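Local coordinates for glutathione S-transferase (Rhodospirillum rubrum F11, PDB 4O7H), which probably catalyses attack of the glutathione thiol on electrophilic substrates, as other glutathione S-transferases do, at residues L9-K15 and C168-L172; K101-V106 and N136-H140; K114-V119 and I208-R212; L172-A176 and I211-Y217; R201-T205 and Y217-D221. One frame throughout, in Å; residues are numbered along the deposited sequence.

Overall arrangement
The chain begins in the N-terminal thioredoxin-like domain, and contact 1 joins the start of its helix 11-22 to helix 161-175 of the helical C-terminal domain, closing a loop of 152 residues. Contact 2, which pairs helices 85-119 and 127-150, is nested inside that loop. Contact 3 opens farther along helix 85-119 and closes only at 208-212, so it crosses both. Contact 4 starts at Leu172, where contact 1 ends, and finishes on the same terminal tail as contact 3. Contact 5 opens at helix 201-205 and crosses contacts 3 and 4, sharing Tyr217 with contact 4. Contacts 3, 4 and 5 thus lay the C-terminal tail against the helical core.

Contact 1: L9-K15 and C168-L172; sequences LSPAARK and CHLSL
Residues 11-15 begin a helix, with Ser10 at its N-cap: its chi1 is t, and OG accepts from Ala13 N at 3.0 Å. The axes of helical segments 11-15 and 168-172 approach to 8.9 Å at 125°, with CA atoms 5.4 Å apart for Pro11 and His169 and 7.0 Å for Leu9 and Leu172. Pro11, whose missing N-H costs nothing in a first helical turn, lays CB over the His169 ring (m, chi2 94°), 3.7 Å from its centroid, a CH-pi contact. This is part of the glutathione S-transferase interdomain interface, where the first helix of the thioredoxin-like domain meets the helical C-terminal domain. Arg14 extends (m, t, t) so that NH1 donates to Ser171 OG at 2.8 Å, and also to Tyr217 OH. Ser171 takes p, letting OG donate to Cys168 O at 2.7 Å. Leu172 (m, t) puts CD2 over the guanidinium face, 3.7 Å from Arg14 NE, and CD1 3.7 Å from Pro11 CD. Small Cys168 (m) fits SG 3.5 Å from Lys15 N.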
# COMPACT_ATOMS: atom_id res chain seq x y z
N LEU A 9 7.39 -0.39 16.58
CA LEU A 9 6.43 -1.38 16.17
C LEU A 9 5.95 -1.22 14.73
O LEU A 9 5.11 -1.95 14.29
CB LEU A 9 5.21 -1.28 17.10
CG LEU A 9 5.55 -1.66 18.55
CD1 LEU A 9 4.24 -1.68 19.32
CD2 LEU A 9 6.19 -3.03 18.60
N SER A 10 6.47 -0.24 14.02
CA SER A 10 5.98 0.06 12.68
C SER A 10 6.89 -0.58 11.64
O SER A 10 8.05 -0.19 11.55
CB SER A 10 6.02 1.57 12.45
OG SER A 10 5.81 1.92 11.04
N PRO A 11 6.38 -1.53 10.84
CA PRO A 11 7.24 -2.07 9.79
C PRO A 11 7.66 -1.05 8.77
O PRO A 11 8.79 -1.11 8.28
CB PRO A 11 6.40 -3.16 9.15
CG PRO A 11 5.00 -2.90 9.59
CD PRO A 11 5.07 -2.20 10.88
N ALA A 12 6.78 -0.14 8.41
CA ALA A 12 7.13 0.87 7.46
C ALA A 12 8.23 1.79 7.95
O ALA A 12 9.12 2.20 7.22
CB ALA A 12 5.91 1.69 7.08
N ALA A 13 8.14 2.16 9.22
CA ALA A 13 9.16 3.01 9.80
C ALA A 13 10.49 2.29 9.91
O ALA A 13 11.54 2.89 9.61
CB ALA A 13 8.71 3.56 11.15
N ARG A 14 10.45 1.01 10.27
CA ARG A 14 11.68 0.22 10.25
C ARG A 14 12.29 0.25 8.88
O ARG A 14 13.51 0.44 8.72
CB ARG A 14 11.43 -1.21 10.72
CG ARG A 14 11.15 -1.37 12.22
CD ARG A 14 11.09 -2.85 12.65
NE ARG A 14 11.00 -2.87 14.11
CZ ARG A 14 11.65 -3.71 14.91
NH1 ARG A 14 12.35 -4.72 14.44
NH2 ARG A 14 11.59 -3.51 16.23
N LYS A 15 11.47 0.02 7.86
CA LYS A 15 11.97 0.04 6.49
C LYS A 15 12.66 1.33 6.11
O LYS A 15 13.73 1.34 5.50
CB LYS A 15 10.87 -0.30 5.47
CG LYS A 15 11.25 0.18 4.07
CD LYS A 15 10.46 -0.47 3.01
CE LYS A 15 9.04 -0.12 3.09
NZ LYS A 15 8.40 -0.78 1.92
N CYS A 168 12.09 -6.29 7.35
CA CYS A 168 11.58 -5.40 8.41
C CYS A 168 10.30 -6.01 8.99
O CYS A 168 10.10 -6.01 10.22
CB CYS A 168 11.40 -3.99 7.94
SG CYS A 168 12.96 -3.12 7.80
N HIS A 169 9.43 -6.55 8.14
CA HIS A 169 8.23 -7.25 8.63
C HIS A 169 8.66 -8.44 9.49
O HIS A 169 8.19 -8.60 10.60
CB HIS A 169 7.40 -7.68 7.46
CG HIS A 169 6.42 -6.64 7.03
ND1 HIS A 169 6.66 -5.70 6.04
CD2 HIS A 169 5.19 -6.37 7.51
CE1 HIS A 169 5.57 -4.96 5.89
NE2 HIS A 169 4.71 -5.31 6.82
N LEU A 170 9.58 -9.25 8.97
CA LEU A 170 10.01 -10.45 9.68
C LEU A 170 10.68 -10.11 10.98
O LEU A 170 10.59 -10.88 11.95
CB LEU A 170 10.88 -11.34 8.82
CG LEU A 170 10.07 -12.19 7.83
CD1 LEU A 170 10.95 -12.77 6.75
CD2 LEU A 170 9.41 -13.35 8.58
N SER A 171 11.34 -8.94 11.05
CA SER A 171 12.02 -8.54 12.28
C SER A 171 11.01 -8.35 13.39
O SER A 171 11.32 -8.59 14.58
CB SER A 171 12.90 -7.31 12.09
OG SER A 171 12.20 -6.09 11.97
N LEU A 172 9.82 -7.88 13.03
CA LEU A 172 8.79 -7.68 14.07
C LEU A 172 8.16 -9.02 14.48
O LEU A 172 7.93 -9.24 15.68
CB LEU A 172 7.72 -6.72 13.60
CG LEU A 172 8.20 -5.29 13.76
CD1 LEU A 172 7.38 -4.41 12.81
CD2 LEU A 172 8.09 -4.86 15.22

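Contact 2: K101-V106 and N136-H140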
# COMPACT_ATOMS: atom_id res chain seq x y z
N LYS A 101 0.06 -8.24 1.53
CA LYS A 101 -0.31 -9.64 1.79
C LYS A 101 0.33 -10.14 3.11
O LYS A 101 -0.35 -10.64 4.00
CB LYS A 101 0.01 -10.57 0.63
CG LYS A 101 -0.54 -11.95 0.79
CD LYS A 101 -0.12 -12.87 -0.34
CE LYS A 101 -0.37 -14.33 -0.04
NZ LYS A 101 -1.82 -14.69 -0.00
N PHE A 102 1.65 -10.04 3.22
CA PHE A 102 2.29 -10.47 4.46
C PHE A 102 1.77 -9.64 5.61
O PHE A 102 1.47 -10.16 6.70
CB PHE A 102 3.83 -10.36 4.34
CG PHE A 102 4.60 -10.92 5.52
CD1 PHE A 102 4.67 -10.25 6.71
CD2 PHE A 102 5.29 -12.08 5.38
CE1 PHE A 102 5.38 -10.77 7.77
CE2 PHE A 102 6.03 -12.60 6.41
CZ PHE A 102 6.07 -11.94 7.62
N ASN A 103 1.64 -8.33 5.39
CA ASN A 103 1.21 -7.43 6.43
C ASN A 103 -0.17 -7.83 6.98
O ASN A 103 -0.37 -7.82 8.19
CB ASN A 103 1.19 -6.00 5.94
CG ASN A 103 0.81 -5.02 7.02
OD1 ASN A 103 1.47 -4.90 8.03
ND2 ASN A 103 -0.36 -4.36 6.83
N ARG A 104 -1.10 -8.13 6.07
CA ARG A 104 -2.46 -8.44 6.50
C ARG A 104 -2.56 -9.81 7.14
O ARG A 104 -3.36 -9.99 8.08
CB ARG A 104 -3.46 -8.31 5.30
CG ARG A 104 -3.63 -6.85 4.89
CD ARG A 104 -4.35 -5.92 5.90
NE ARG A 104 -5.77 -6.30 6.09
CZ ARG A 104 -6.77 -5.91 5.29
NH1 ARG A 104 -6.53 -5.11 4.26
NH2 ARG A 104 -8.01 -6.32 5.53
N GLU A 105 -1.78 -10.76 6.65
CA GLU A 105 -1.90 -12.16 7.04
C GLU A 105 -1.07 -12.50 8.28
O GLU A 105 -1.36 -13.49 8.97
CB GLU A 105 -1.46 -13.07 5.89
CG GLU A 105 -2.41 -13.02 4.69
CD GLU A 105 -2.01 -13.88 3.49
OE1 GLU A 105 -0.95 -14.53 3.47
OE2 GLU A 105 -2.82 -13.95 2.52
N VAL A 106 -0.03 -11.72 8.55
CA VAL A 106 0.95 -12.05 9.58
C VAL A 106 1.27 -10.86 10.52
O VAL A 106 1.08 -10.88 11.72
CB VAL A 106 2.25 -12.59 8.92
CG1 VAL A 106 3.23 -13.00 10.01
CG2 VAL A 106 2.02 -13.74 7.93
N ASN A 136 0.22 -18.65 8.76
CA ASN A 136 0.39 -17.94 7.49
C ASN A 136 1.83 -17.57 7.24
O ASN A 136 2.27 -17.52 6.09
CB ASN A 136 -0.44 -16.65 7.51
CG ASN A 136 -1.94 -16.91 7.36
OD1 ASN A 136 -2.33 -17.96 6.86
ND2 ASN A 136 -2.74 -15.99 7.78
N VAL A 137 2.62 -17.41 8.28
CA VAL A 137 4.04 -17.03 8.05
C VAL A 137 4.78 -18.15 7.33
O VAL A 137 5.69 -17.91 6.57
CB VAL A 137 4.78 -16.59 9.34
CG1 VAL A 137 5.13 -17.73 10.24
CG2 VAL A 137 6.07 -15.83 8.97
N HIS A 138 4.36 -19.40 7.51
CA HIS A 138 4.99 -20.48 6.75
C HIS A 138 4.91 -20.30 5.21
O HIS A 138 5.87 -20.56 4.51
CB HIS A 138 4.36 -21.82 7.13
CG HIS A 138 4.78 -22.33 8.46
ND1 HIS A 138 5.93 -23.06 8.65
CD2 HIS A 138 4.20 -22.22 9.67
CE1 HIS A 138 6.04 -23.38 9.92
NE2 HIS A 138 5.01 -22.88 10.57
N THR A 139 3.75 -19.93 4.69
CA THR A 139 3.56 -19.78 3.24
C THR A 139 4.49 -18.71 2.70
O THR A 139 5.10 -18.87 1.64
CB THR A 139 2.12 -19.36 2.94
OG1 THR A 139 1.21 -20.23 3.66
CG2 THR A 139 1.84 -19.44 1.48
N HIS A 140 4.62 -17.63 3.47
CA HIS A 140 5.55 -16.56 3.08
C HIS A 140 7.01 -16.93 3.12
O HIS A 140 7.79 -16.52 2.25
CB HIS A 140 5.29 -15.32 3.92
CG HIS A 140 3.97 -14.72 3.61
ND1 HIS A 140 3.79 -13.83 2.57
CD2 HIS A 140 2.75 -14.91 4.17
CE1 HIS A 140 2.51 -13.52 2.48
NE2 HIS A 140 1.86 -14.19 3.42
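Glu105 meets the neighbouring helix twice, once with its main chain and once with its carboxylate: Glu105 O accepts from Asn136 ND2 at 3.1 Å, and Glu105 OE1 accepts from His140 NE2 at 2.8 Å. The setting is a nearly antiparallel helix pair (158°, axes 9.7 Å apart) of the all-helical glutathione S-transferase C-terminal domain, with a wider pi-type turn in 101-106. His140 is the knob, seated in a hole made by Lys101, Phe102, Glu105 and Val106. Histidine suits the place because it offers both a polar rim and a flat face. Its second nitrogen, ND1, is hydrogen-bonded to Trp97 NE1, while Phe102 turns a ring edge to its face, with centroids 5.0 Å apart and planes at 72°. Next to Glu105, the beta-branched Val106 packs on Val137, one turn before His140, with Val106 CG1 4.0 Å from Val137 CB. Behind them Phe102 and Val106 also touch Ile173 of helix 161-175. Arg104 faces elsewhere and makes a salt bridge to Glu108 of the second subunit. The carboxylate of Glu105 has a further partner within its own helix: OE2 lies 2.8 Å from Lys101 NZ in a salt bridge.

Contact 3: K114-V119 and I208-R212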
# COMPACT_ATOMS: atom_id res chain seq x y z
N LYS A 114 0.42 -9.38 20.17
CA LYS A 114 1.54 -9.72 21.05
C LYS A 114 2.43 -8.58 21.46
O LYS A 114 3.15 -8.67 22.47
CB LYS A 114 2.38 -10.81 20.41
CG LYS A 114 1.54 -12.06 20.27
CD LYS A 114 2.35 -13.23 19.82
CE LYS A 114 3.29 -13.69 20.91
NZ LYS A 114 3.89 -14.98 20.49
N LEU A 115 2.44 -7.49 20.69
CA LEU A 115 3.31 -6.41 20.98
C LEU A 115 2.55 -5.17 21.39
O LEU A 115 2.77 -4.64 22.50
CB LEU A 115 4.23 -6.13 19.79
CG LEU A 115 5.08 -7.32 19.38
CD1 LEU A 115 5.99 -6.94 18.23
CD2 LEU A 115 5.89 -7.84 20.57
N LEU A 116 1.67 -4.67 20.53
CA LEU A 116 0.98 -3.43 20.82
C LEU A 116 0.13 -3.58 22.08
O LEU A 116 0.13 -2.70 22.92
CB LEU A 116 0.10 -2.95 19.65
CG LEU A 116 -0.60 -1.61 19.98
CD1 LEU A 116 0.39 -0.49 20.25
CD2 LEU A 116 -1.59 -1.22 18.90
N LYS A 117 -0.56 -4.70 22.23
CA LYS A 117 -1.47 -4.83 23.37
C LYS A 117 -0.75 -4.77 24.67
O LYS A 117 -1.29 -4.27 25.66
CB LYS A 117 -2.30 -6.09 23.29
CG LYS A 117 -3.51 -5.89 22.40
CD LYS A 117 -4.64 -6.84 22.73
CE LYS A 117 -5.32 -7.29 21.46
NZ LYS A 117 -6.62 -8.00 21.65
N ARG A 118 0.48 -5.27 24.69
CA ARG A 118 1.27 -5.22 25.90
C ARG A 118 1.81 -3.82 26.15
O ARG A 118 1.93 -3.38 27.30
CB ARG A 118 2.39 -6.24 25.84
CG ARG A 118 1.90 -7.68 25.86
CD ARG A 118 3.06 -8.63 25.93
NE ARG A 118 4.01 -8.28 27.00
CZ ARG A 118 5.18 -8.88 27.17
NH1 ARG A 118 5.54 -9.87 26.37
NH2 ARG A 118 5.99 -8.50 28.15
N VAL A 119 2.11 -3.09 25.08
CA VAL A 119 2.55 -1.72 25.23
C VAL A 119 1.46 -0.81 25.81
O VAL A 119 1.77 0.05 26.63
CB VAL A 119 3.07 -1.14 23.90
CG1 VAL A 119 3.34 0.34 24.07
CG2 VAL A 119 4.33 -1.86 23.48
N ILE A 208 11.38 -2.27 22.67
CA ILE A 208 10.11 -1.65 22.82
C ILE A 208 9.58 -2.15 24.18
O ILE A 208 9.17 -3.29 24.32
CB ILE A 208 9.19 -2.07 21.66
CG1 ILE A 208 9.81 -1.60 20.34
CG2 ILE A 208 7.82 -1.47 21.86
CD1 ILE A 208 9.96 -2.70 19.34
N SER A 209 9.60 -1.25 25.16
CA SER A 209 9.11 -1.57 26.49
C SER A 209 7.62 -1.90 26.45
O SER A 209 6.85 -1.25 25.73
CB SER A 209 9.36 -0.37 27.41
OG SER A 209 8.81 -0.62 28.69
N PRO A 210 7.18 -2.91 27.21
CA PRO A 210 7.90 -3.73 28.17
C PRO A 210 8.22 -5.12 27.62
O PRO A 210 8.30 -6.10 28.38
CB PRO A 210 6.86 -3.89 29.28
CG PRO A 210 5.59 -4.07 28.53
CD PRO A 210 5.73 -3.15 27.32
N ILE A 211 8.32 -5.25 26.30
CA ILE A 211 8.50 -6.58 25.74
C ILE A 211 10.00 -6.90 25.56
O ILE A 211 10.76 -6.12 25.00
CB ILE A 211 7.77 -6.74 24.39
CG1 ILE A 211 6.28 -6.43 24.53
CG2 ILE A 211 7.95 -8.15 23.86
CD1 ILE A 211 5.86 -5.11 23.94
N ARG A 212 10.42 -8.02 26.11
CA ARG A 212 11.82 -8.44 25.99
C ARG A 212 11.87 -9.26 24.70
O ARG A 212 11.04 -10.14 24.55
CB ARG A 212 12.20 -9.32 27.20
CG ARG A 212 12.20 -8.55 28.52
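This is a mainly apolar contact between the C-terminal end of the long helix 85-119 and the loop that follows helix 201-205. The loop presents itself through a tight turn: Ile211 N donates to Ile208 O at 2.9 Å, and the peptide before Pro210 is cis, which makes 208-211 a type VI beta turn. Proline is the residue that most readily accepts a cis peptide, and the fold-back brings Ile208 and Ile211 to face the helix together. Ile211 goes deepest. Ile211 CD1 lies 3.4 Å from Leu115 O and 3.6 Å from Val119 CG2, while Ile211 CG2 is 3.9 Å from Leu115 CD2. Val119, one turn on from Leu115, fits its short branched side chain against the turn, with CG2 3.9 Å from Ile208 CG2 and 3.4 Å from Ser209 O. At the solvent edge the flat guanidinium of Arg118 covers Ile211, with Arg118 CZ 3.8 Å from Ile211 CG1. Arg118 NH2 comes within 3.3 Å of Pro210 O, but the angle is too poor for a bond. Leu9 of the thioredoxin-like domain packs on both Leu115 and Ile208, and Trp35 on Val119. The motif is thus a type VI turn with its cis-proline, packed on the end of the long helix of the helical domain, beside the thioredoxin-like domain of this glutathione S-transferase.

Contact 4: L172-A176 and I211-Y217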
# COMPACT_ATOMS: atom_id res chain seq x y z
N LEU A 172 9.82 -7.88 13.03
CA LEU A 172 8.79 -7.68 14.07
C LEU A 172 8.16 -9.02 14.48
O LEU A 172 7.93 -9.24 15.68
CB LEU A 172 7.72 -6.72 13.60
CG LEU A 172 8.20 -5.29 13.76
CD1 LEU A 172 7.38 -4.41 12.81
CD2 LEU A 172 8.09 -4.86 15.22
N ILE A 173 8.00 -9.95 13.54
CA ILE A 173 7.55 -11.30 13.88
C ILE A 173 8.60 -11.96 14.76
O ILE A 173 8.25 -12.64 15.73
CB ILE A 173 7.27 -12.18 12.64
CG1 ILE A 173 6.39 -11.43 11.59
CG2 ILE A 173 6.58 -13.47 13.05
CD1 ILE A 173 5.25 -10.62 12.19
N ASP A 174 9.85 -11.67 14.50
CA ASP A 174 10.94 -12.28 15.27
C ASP A 174 11.01 -11.65 16.65
O ASP A 174 11.24 -12.37 17.64
CB ASP A 174 12.26 -12.12 14.52
CG ASP A 174 13.32 -13.11 14.94
OD1 ASP A 174 13.00 -14.26 15.14
OD2 ASP A 174 14.53 -12.71 14.97
N TYR A 175 10.78 -10.35 16.77
CA TYR A 175 10.70 -9.70 18.08
C TYR A 175 9.62 -10.36 18.98
O TYR A 175 9.83 -10.51 20.21
CB TYR A 175 10.45 -8.20 17.88
CG TYR A 175 10.75 -7.38 19.10
CD1 TYR A 175 9.90 -7.39 20.19
CD2 TYR A 175 11.90 -6.62 19.15
CE1 TYR A 175 10.21 -6.63 21.31
CE2 TYR A 175 12.23 -5.86 20.28
CZ TYR A 175 11.36 -5.90 21.36
OH TYR A 175 11.66 -5.15 22.48
N ALA A 176 8.52 -10.80 18.37
CA ALA A 176 7.45 -11.51 19.04
C ALA A 176 7.73 -12.98 19.28
O ALA A 176 6.95 -13.66 19.95
CB ALA A 176 6.14 -11.35 18.26
N ILE A 211 8.32 -5.25 26.30
CA ILE A 211 8.50 -6.58 25.74
C ILE A 211 10.00 -6.90 25.56
O ILE A 211 10.76 -6.12 25.00
CB ILE A 211 7.77 -6.74 24.39
CG1 ILE A 211 6.28 -6.43 24.53
CG2 ILE A 211 7.95 -8.15 23.86
CD1 ILE A 211 5.86 -5.11 23.94
N ARG A 212 10.42 -8.02 26.11
CA ARG A 212 11.82 -8.44 25.99
C ARG A 212 11.87 -9.26 24.70
O ARG A 212 11.04 -10.14 24.55
CB ARG A 212 12.20 -9.32 27.20
CG ARG A 212 12.20 -8.55 28.52
N PRO A 213 12.76 -8.93 23.74
CA PRO A 213 12.74 -9.82 22.58
C PRO A 213 13.38 -11.15 22.94
O PRO A 213 13.98 -11.28 24.03
CB PRO A 213 13.62 -9.10 21.55
CG PRO A 213 14.54 -8.29 22.37
CD PRO A 213 13.77 -7.87 23.59
N PRO A 214 13.21 -12.13 22.07
CA PRO A 214 13.81 -13.43 22.34
C PRO A 214 15.31 -13.40 22.34
O PRO A 214 15.93 -12.49 21.77
CB PRO A 214 13.30 -14.32 21.20
CG PRO A 214 12.68 -13.45 20.23
CD PRO A 214 12.38 -12.15 20.85
N ARG A 215 15.90 -14.42 22.96
CA ARG A 215 17.33 -14.41 23.18
C ARG A 215 18.14 -14.43 21.88
O ARG A 215 19.24 -13.91 21.85
CB ARG A 215 17.72 -15.58 24.10
CG ARG A 215 17.56 -17.00 23.57
CD ARG A 215 17.88 -18.04 24.67
NE ARG A 215 19.26 -17.91 25.10
CZ ARG A 215 19.72 -17.32 26.24
NH1 ARG A 215 18.94 -16.84 27.16
NH2 ARG A 215 21.04 -17.19 26.43
N HIS A 216 17.59 -14.98 20.79
CA HIS A 216 18.30 -15.05 19.51
C HIS A 216 18.11 -13.81 18.63
O HIS A 216 18.69 -13.67 17.56
CB HIS A 216 17.80 -16.24 18.72
CG HIS A 216 16.41 -16.03 18.20
ND1 HIS A 216 15.29 -16.41 18.89
CD2 HIS A 216 15.97 -15.49 17.03
CE1 HIS A 216 14.22 -16.10 18.20
NE2 HIS A 216 14.60 -15.53 17.07
N TYR A 217 17.21 -12.92 19.06
CA TYR A 217 16.81 -11.78 18.20
C TYR A 217 17.98 -10.95 17.70
O TYR A 217 18.06 -10.62 16.51
CB TYR A 217 15.80 -10.90 18.98
CG TYR A 217 15.34 -9.69 18.23
CD1 TYR A 217 14.42 -9.79 17.17
CD2 TYR A 217 15.87 -8.47 18.52
CE1 TYR A 217 14.01 -8.66 16.49
CE2 TYR A 217 15.44 -7.35 17.86
CZ TYR A 217 14.53 -7.45 16.85
OH TYR A 217 14.18 -6.32 16.10
O HOH W 1 15.97 -10.49 14.20
O HOH W 2 9.06 -11.48 22.56
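Asp174 and Tyr175, at the end of helix 161-175, engage the tail through both hydrogen bonds and ring packing. Asp174 OD1 accepts from His216 NE2 at 2.8 Å, almost in line at 170°, and also from the indole of Trp181; Asp174 OD2 accepts a hydrogen bond from water 1 at 2.8 Å. That water donates again to Tyr217 O at 3.1 Å, a carbonyl that Lys195 serves as well. Tyr175 uses its hydroxyl in both senses, donating to Ile211 O at 2.8 Å and accepting from Ile208 N, which suits a tyrosine to this site. Tyr175 O is served by water 2 at 2.7 Å, which also donates to Arg212 O at 3.1 Å. The C-terminal tail of this glutathione S-transferase is laid across the end of a core helix of the helical domain. Pro213 and Pro214 have no N-H to satisfy, and their rings pack instead: Pro213 CB sits over the Tyr175 ring, 3.8 Å from its centroid, and Pro214 CD lies 3.1 Å from Tyr175 O. A type I turn from Pro214 to Tyr217, with Tyr217 N donating to Pro214 O at 3.0 Å, brings Tyr217 back. Tyr175 then points its edge at the face of Tyr217 (T-shaped, centroids 5.1 Å apart, planes at 77°), while Tyr217 OH donates to Leu203 O and accepts from Arg14 NH1.

Contact 5: R201-T205 and Y217-D221; sequences RPLLT and YADLD
Residues 201-205 form one short helical turn, with Leu204 N and Thr205 N both donating to Arg201 O, at 2.9 and 3.0 Å. Against it runs the irregular segment 217-221, closest where the CA atoms of Leu204 and Ala218 are 5.0 Å apart. Tyr217 comes first, with helical backbone angles (-54/-46). Its chi1 is t and chi2 75°, which stretches the ring alongside the helix end so that OH donates to Leu203 O at 2.7 Å. The ring edge brings Tyr217 CE2 3.6 Å from Leu204 O and 4.3 Å from Leu204 CD2. Ala218 follows (-95/10), its small side chain allowing the close approach: CB is 3.7 Å from Leu204 O and 4.3 Å from Leu204 CB. At Asp219 (-83/116) the chain turns away; the short side chain puts OD1 within range of Asp221 N, which donates to it at 2.8 Å, an Asx turn. Leu220 (m, t) reaches back, its CD2 3.8 Å from CD1 of Leu204, which is also m, t. In this glutathione S-transferase the tail thus passes along the last helix of the C-terminal domain, and Leu203 packs on Arg14 of the thioredoxin-like domain. Near the helix end, Leu203 O accepts a hydrogen bond from the phenol of Tyr217, which also accepts from Arg14, so one hydroxyl links the tail, the last helix and the N-terminal domain.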
# COMPACT_ATOMS: atom_id res chain seq x y z
N ARG A 201 21.35 -2.63 12.26
CA ARG A 201 21.81 -2.72 13.65
C ARG A 201 20.85 -2.06 14.66
O ARG A 201 20.55 -2.67 15.68
CB ARG A 201 23.23 -2.16 13.81
CG ARG A 201 23.76 -2.44 15.21
CD ARG A 201 25.14 -1.83 15.46
NE ARG A 201 26.18 -2.83 15.26
CZ ARG A 201 26.86 -3.03 14.13
NH1 ARG A 201 26.64 -2.28 13.04
NH2 ARG A 201 27.78 -4.00 14.09
N PRO A 202 20.32 -0.85 14.42
CA PRO A 202 19.41 -0.28 15.41
C PRO A 202 18.14 -1.11 15.65
O PRO A 202 17.60 -1.17 16.73
CB PRO A 202 19.00 1.10 14.80
CG PRO A 202 20.04 1.41 13.84
CD PRO A 202 20.57 0.10 13.31
N LEU A 203 17.66 -1.79 14.61
CA LEU A 203 16.49 -2.64 14.79
C LEU A 203 16.79 -3.80 15.73
O LEU A 203 15.90 -4.30 16.41
CB LEU A 203 16.03 -3.25 13.45
CG LEU A 203 15.26 -2.35 12.52
CD1 LEU A 203 16.03 -1.10 12.16
CD2 LEU A 203 14.89 -3.15 11.26
N LEU A 204 18.04 -4.21 15.75
CA LEU A 204 18.45 -5.33 16.62
C LEU A 204 18.71 -4.91 18.02
O LEU A 204 18.46 -5.70 18.95
CB LEU A 204 19.66 -6.08 16.07
CG LEU A 204 19.45 -6.64 14.67
CD1 LEU A 204 20.70 -7.45 14.32
CD2 LEU A 204 18.20 -7.49 14.58
N THR A 205 19.22 -3.71 18.22
CA THR A 205 19.65 -3.29 19.57
C THR A 205 18.61 -2.55 20.38
O THR A 205 18.63 -2.56 21.61
CB THR A 205 20.94 -2.46 19.50
OG1 THR A 205 20.72 -1.27 18.75
CG2 THR A 205 22.04 -3.24 18.81
N TYR A 217 17.21 -12.92 19.06
CA TYR A 217 16.81 -11.78 18.20
C TYR A 217 17.98 -10.95 17.70
O TYR A 217 18.06 -10.62 16.51
CB TYR A 217 15.80 -10.90 18.98
CG TYR A 217 15.34 -9.69 18.23
CD1 TYR A 217 14.42 -9.79 17.17
CD2 TYR A 217 15.87 -8.47 18.52
CE1 TYR A 217 14.01 -8.66 16.49
CE2 TYR A 217 15.44 -7.35 17.86
CZ TYR A 217 14.53 -7.45 16.85
OH TYR A 217 14.18 -6.32 16.10
N ALA A 218 18.92 -10.61 18.57
CA ALA A 218 20.09 -9.84 18.17
C ALA A 218 21.30 -10.71 17.84
O ALA A 218 22.39 -10.19 17.68
CB ALA A 218 20.42 -8.81 19.26
N ASP A 219 21.13 -12.01 17.74
CA ASP A 219 22.25 -12.90 17.40
C ASP A 219 22.45 -12.95 15.87
O ASP A 219 21.60 -13.47 15.15
CB ASP A 219 21.95 -14.30 17.91
CG ASP A 219 23.13 -15.25 17.80
OD1 ASP A 219 24.21 -14.83 17.30
OD2 ASP A 219 22.97 -16.45 18.16
N LEU A 220 23.60 -12.49 15.39
CA LEU A 220 23.88 -12.55 13.97
C LEU A 220 24.06 -13.99 13.51
O LEU A 220 23.81 -14.34 12.33
CB LEU A 220 25.09 -11.67 13.64
CG LEU A 220 25.02 -10.20 14.00
CD1 LEU A 220 26.15 -9.42 13.31
CD2 LEU A 220 23.68 -9.60 13.55
N ASP A 221 24.43 -14.85 14.47
CA ASP A 221 24.68 -16.26 14.17
C ASP A 221 23.56 -17.20 14.57
O ASP A 221 23.78 -18.42 14.71
CB ASP A 221 25.95 -16.69 14.85
CG ASP A 221 27.14 -15.93 14.35
OD1 ASP A 221 27.28 -15.86 13.12
OD2 ASP A 221 27.87 -15.38 15.19